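Local coordinates for putative RNase YutE (Bacillus subtilis subsp. subtilis str. 168, PDB 1YLM), which probably acts as an RNase and as the toxin of a putative type VII toxin-antitoxin pair, working as a homodimer, at the interface of chains A and B. Coordinates in Å, arbitrary orientation; residue numbers count along the deposited sequence, not the author numbering. Chains: chain A/B, hypothetical protein BSU32300.

The interface of chains A and B. Residues chain A 19, 22, 37, 40-41, 44; chain B 32, 36, 39.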
# COMPACT_ATOMS: atom_id res chain seq x y z
N GLN A 19 14.81 -4.68 -0.43
CA GLN A 19 14.18 -3.64 0.41
C GLN A 19 14.79 -3.62 1.81
O GLN A 19 15.01 -2.54 2.40
CB GLN A 19 12.66 -3.80 0.51
CG GLN A 19 11.84 -4.03 -0.80
CD GLN A 19 12.35 -3.28 -2.03
OE1 GLN A 19 12.65 -3.90 -3.05
NE2 GLN A 19 12.45 -1.98 -1.94
N LEU A 22 18.03 -1.86 1.70
CA LEU A 22 17.80 -0.43 1.63
C LEU A 22 17.48 0.12 3.01
O LEU A 22 17.97 1.19 3.39
CB LEU A 22 16.69 -0.10 0.62
CG LEU A 22 17.05 -0.34 -0.85
CD1 LEU A 22 15.87 -0.04 -1.76
CD2 LEU A 22 18.27 0.51 -1.25
N ALA A 37 9.57 6.97 2.13
CA ALA A 37 10.31 5.77 1.67
C ALA A 37 10.21 4.65 2.71
O ALA A 37 10.05 3.49 2.34
CB ALA A 37 11.77 6.09 1.37
N ARG A 40 6.91 2.89 2.55
CA ARG A 40 6.86 1.96 1.43
C ARG A 40 7.63 0.67 1.73
O ARG A 40 7.13 -0.42 1.47
CB ARG A 40 7.38 2.61 0.14
CG ARG A 40 7.26 1.73 -1.11
CD ARG A 40 5.82 1.44 -1.46
NE ARG A 40 5.71 0.65 -2.67
CZ ARG A 40 4.57 0.12 -3.11
NH1 ARG A 40 3.45 0.28 -2.41
NH2 ARG A 40 4.54 -0.58 -4.23
N ILE A 41 8.82 0.81 2.30
CA ILE A 41 9.62 -0.36 2.70
C ILE A 41 8.83 -1.26 3.68
O ILE A 41 8.75 -2.49 3.47
CB ILE A 41 10.97 0.05 3.34
CG1 ILE A 41 11.91 0.64 2.28
CG2 ILE A 41 11.61 -1.17 4.02
CD1 ILE A 41 13.16 1.27 2.86
N LEU A 44 6.07 -3.04 1.80
CA LEU A 44 6.66 -4.10 0.96
C LEU A 44 7.16 -5.32 1.74
O LEU A 44 6.93 -6.45 1.31
CB LEU A 44 7.74 -3.54 0.03
CG LEU A 44 7.23 -2.51 -0.99
CD1 LEU A 44 8.40 -1.90 -1.76
CD2 LEU A 44 6.17 -3.11 -1.95
N GLU B 32 17.32 5.13 -5.19
CA GLU B 32 16.66 3.98 -4.55
C GLU B 32 15.62 4.42 -3.50
O GLU B 32 14.49 3.92 -3.48
CB GLU B 32 17.69 3.03 -3.95
CG GLU B 32 18.58 2.37 -5.00
CD GLU B 32 18.19 0.93 -5.32
OE1 GLU B 32 17.03 0.52 -5.05
OE2 GLU B 32 19.07 0.21 -5.83
N LEU B 36 11.15 4.73 -3.83
CA LEU B 36 10.25 4.19 -2.80
C LEU B 36 9.29 5.28 -2.32
O LEU B 36 8.11 5.01 -2.11
CB LEU B 36 11.04 3.65 -1.63
CG LEU B 36 11.76 2.32 -1.87
CD1 LEU B 36 12.89 2.22 -0.86
CD2 LEU B 36 10.80 1.14 -1.77
N GLN B 39 6.56 5.91 -4.90
CA GLN B 39 5.55 4.82 -4.80
C GLN B 39 4.57 5.06 -3.66
O GLN B 39 3.37 4.88 -3.82
CB GLN B 39 6.21 3.46 -4.66
CG GLN B 39 6.96 3.03 -5.94
CD GLN B 39 7.78 1.76 -5.77
OE1 GLN B 39 7.65 1.03 -4.78
NE2 GLN B 39 8.63 1.49 -6.76
O HOH W 1 6.91 -1.78 -5.43
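B:Leu36 points from helix 32-59 of its chain into a groove between helices 6-23 and 32-59 of chain A, and it is the apolar peg of this part of the homodimer interface. Its CB rests against A:Ala37 CB at 3.9 Å. At CG the chain forks into CD1 and CD2. CD1 goes between A:Ile41, whose CG1 it meets at 3.6 Å, and the CD1 methyl of A:Leu22. CD2 takes the other branch, against A:Arg40 CG at 3.7 Å and A:Leu44 CD1, and the amide nitrogen NE2 of A:Gln19 also touches it. Both chain A helices thus grip B:Leu36, which has 94 Å² of its surface hidden by the partner.

One turn further along the chain B helix the contact becomes polar. A:Arg40 starts with CG anti to its backbone N (chi1 -175°), bends at chi2, and then runs out extended, crossing B:Gln39 at about a right angle. Its CD packs on B:Gln39 CB at 3.8 Å, and NE donates to the amide oxygen OE1 of B:Gln39 at 2.9 Å. The acceptor uses a lone pair in the amide plane, although the guanidinium and amide planes stand 87° apart. OE1 itself sits 20° out of the guanidinium plane. A:Leu44 CD2 lies over one guanidinium face, toward its rim, and should help to hold that group in place.

At the opposite end, A:Leu22 sets its two methyls against B:Glu32. CD2 meets B:Glu32 CB at 3.7 Å, while B:Glu32, bent at chi2, turns its carboxylate oxygen OE1 toward A:Leu22 CD1. Back at the polar end, water 1 bridges the arginine and the glutamine, 2.9 Å from A:Arg40 NH2 and 3.0 Å from B:Gln39 OE1.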